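Local coordinates for protein putative D-lactate dehydrogenase (Chlamydomonas reinhardtii, PDB 4ZGS) that probably reduces pyruvate to D-lactate with an NAD cofactor, as a pyruvate reductase of the D-isomer specific 2-hydroxyacid dehydrogenase family, at residues D233-H238 with V261-V266. Sequence-based numbering, arbitrary orientation.
Sequences DIVTLH and VMLINV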
loop_
_atom_site.group_PDB
_atom_site.type_symbol
_atom_site.label_atom_id
_atom_site.label_comp_id
_atom_site.label_asym_id
_atom_site.label_seq_id
_atom_site.Cartn_x
_atom_site.Cartn_y
_atom_site.Cartn_z
ATOM N N ASP A 233 -30.709 -5.321 0.640
ATOM C CA ASP A 233 -29.537 -4.963 -0.151
ATOM C C ASP A 233 -28.341 -4.950 0.761
ATOM O O ASP A 233 -27.194 -5.208 0.360
ATOM C CB ASP A 233 -29.699 -3.585 -0.792
ATOM C CG ASP A 233 -30.866 -3.513 -1.777
ATOM O OD1 ASP A 233 -30.907 -4.337 -2.729
ATOM O OD2 ASP A 233 -31.721 -2.605 -1.616
ATOM N N ILE A 234 -28.653 -4.598 2.004
ATOM C CA ILE A 234 -27.694 -4.449 3.077
ATOM C C ILE A 234 -28.206 -5.068 4.364
ATOM O O ILE A 234 -29.344 -4.794 4.794
ATOM C CB ILE A 234 -27.395 -2.983 3.360
ATOM C CG1 ILE A 234 -26.991 -2.264 2.077
ATOM C CG2 ILE A 234 -26.320 -2.886 4.397
ATOM C CD1 ILE A 234 -26.856 -0.768 2.256
ATOM N N VAL A 235 -27.363 -5.904 4.952
ATOM C CA VAL A 235 -27.601 -6.518 6.240
ATOM C C VAL A 235 -26.488 -6.141 7.198
ATOM O O VAL A 235 -25.303 -6.290 6.871
ATOM C CB VAL A 235 -27.686 -8.028 6.131
ATOM C CG1 VAL A 235 -27.777 -8.642 7.498
ATOM C CG2 VAL A 235 -28.903 -8.411 5.304
ATOM N N THR A 236 -26.859 -5.629 8.368
ATOM C CA THR A 236 -25.872 -5.254 9.374
ATOM C C THR A 236 -26.155 -5.944 10.696
ATOM O O THR A 236 -27.240 -5.810 11.254
ATOM C CB THR A 236 -25.821 -3.737 9.572
ATOM O OG1 THR A 236 -24.941 -3.448 10.660
ATOM C CG2 THR A 236 -27.208 -3.191 9.942
ATOM N N LEU A 237 -25.186 -6.709 11.189
ATOM C CA LEU A 237 -25.411 -7.536 12.359
ATOM C C LEU A 237 -25.097 -6.771 13.622
ATOM O O LEU A 237 -23.993 -6.250 13.761
ATOM C CB LEU A 237 -24.555 -8.797 12.293
ATOM C CG LEU A 237 -24.617 -9.589 10.996
ATOM C CD1 LEU A 237 -23.753 -10.877 11.088
ATOM C CD2 LEU A 237 -26.075 -9.898 10.674
ATOM N N HIS A 238 -26.099 -6.552 14.469
ATOM C CA HIS A 238 -25.835 -6.028 15.811
ATOM C C HIS A 238 -26.217 -6.898 17.021
ATOM O O HIS A 238 -26.053 -6.472 18.162
ATOM C CB HIS A 238 -26.444 -4.649 15.880
ATOM C CG HIS A 238 -25.849 -3.726 14.868
ATOM N ND1 HIS A 238 -24.665 -3.054 15.080
ATOM C CD2 HIS A 238 -26.196 -3.475 13.580
ATOM C CE1 HIS A 238 -24.353 -2.363 13.997
ATOM N NE2 HIS A 238 -25.265 -2.602 13.067
ATOM N N VAL A 261 -25.905 -8.866 -2.051
ATOM C CA VAL A 261 -26.071 -8.268 -0.732
ATOM C C VAL A 261 -24.748 -7.849 -0.125
ATOM O O VAL A 261 -23.761 -8.535 -0.269
ATOM C CB VAL A 261 -26.726 -9.223 0.267
ATOM C CG1 VAL A 261 -25.830 -10.434 0.516
ATOM C CG2 VAL A 261 -26.916 -8.488 1.569
ATOM N N MET A 262 -24.746 -6.698 0.530
ATOM C CA MET A 262 -23.616 -6.226 1.335
ATOM C C MET A 262 -23.851 -6.632 2.777
ATOM O O MET A 262 -24.868 -6.255 3.363
ATOM C CB MET A 262 -23.469 -4.696 1.243
ATOM C CG MET A 262 -22.476 -4.070 2.221
ATOM S SD MET A 262 -22.260 -2.305 1.826
ATOM C CE MET A 262 -21.838 -2.390 0.089
ATOM N N LEU A 263 -22.929 -7.392 3.355
ATOM C CA LEU A 263 -23.056 -7.848 4.745
ATOM C C LEU A 263 -22.085 -7.077 5.611
ATOM O O LEU A 263 -20.930 -6.966 5.269
ATOM C CB LEU A 263 -22.790 -9.343 4.851
ATOM C CG LEU A 263 -22.704 -9.957 6.236
ATOM C CD1 LEU A 263 -23.999 -9.652 6.961
ATOM C CD2 LEU A 263 -22.517 -11.453 6.079
ATOM N N ILE A 264 -22.570 -6.516 6.717
ATOM C CA ILE A 264 -21.732 -5.747 7.638
ATOM C C ILE A 264 -21.769 -6.356 9.007
ATOM O O ILE A 264 -22.835 -6.548 9.574
ATOM C CB ILE A 264 -22.182 -4.316 7.758
ATOM C CG1 ILE A 264 -22.159 -3.658 6.385
ATOM C CG2 ILE A 264 -21.285 -3.585 8.723
ATOM C CD1 ILE A 264 -20.805 -3.612 5.779
ATOM N N ASN A 265 -20.603 -6.687 9.540
ATOM C CA ASN A 265 -20.593 -7.206 10.880
ATOM C C ASN A 265 -19.567 -6.518 11.774
ATOM O O ASN A 265 -18.364 -6.713 11.613
ATOM C CB ASN A 265 -20.332 -8.699 10.806
ATOM C CG ASN A 265 -20.416 -9.358 12.129
ATOM O OD1 ASN A 265 -20.988 -8.806 13.071
ATOM N ND2 ASN A 265 -19.803 -10.528 12.242
ATOM N N VAL A 266 -20.056 -5.683 12.684
ATOM C CA VAL A 266 -19.274 -5.056 13.742
ATOM C C VAL A 266 -19.581 -5.632 15.121
ATOM O O VAL A 266 -19.152 -5.052 16.113
ATOM C CB VAL A 266 -19.459 -3.518 13.780
ATOM C CG1 VAL A 266 -19.045 -2.927 12.429
ATOM C CG2 VAL A 266 -20.901 -3.137 14.123
HETATM O O HOH W 1 -22.832 -4.771 11.985
#
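Leu237, Leu263 and Val235 meet on one face of two adjacent parallel strands, whose directions differ by 13°. With CG anti to its backbone N (chi1 172°), Leu263 sends CD1 across to Val235 CG1 at 3.9 Å and Leu237 CG at 4.1 Å. Leu237 CD1 also lies 3.8 Å from Asn265 CG, so the amide flanks the leucine, while Asn265 OD1 accepts from Ser267 N and ND2 donates to Arg268 O just after the strand. An alanine in place of the asparagine would probably leave Ser267 N and Arg268 O without these partners and open a gap beside Leu237. Four backbone bonds hold the register, from Met262 N to Asp233 O (2.9 Å) through Leu237 N to Ile264 O (2.9 Å). Where the strands part, a water accepts from Thr236 OG1 and Val266 N and donates to Leu237 O (2.6 Å) and Ile264 O, linking Leu237 O to Val266 N, which stand 4.1 Å apart. Val266 CG2 approaches the His238 ring obliquely, 3.5 Å from CE1; Val266 also touches the bound NAD. The two strands belong to a beta-alpha-beta unit with helix 251-254 and lie mid-sheet in the parallel Rossmann-type domain, between strands 180-184 and 286-291, with helix 136-151 packed on Ile234 and Ile264.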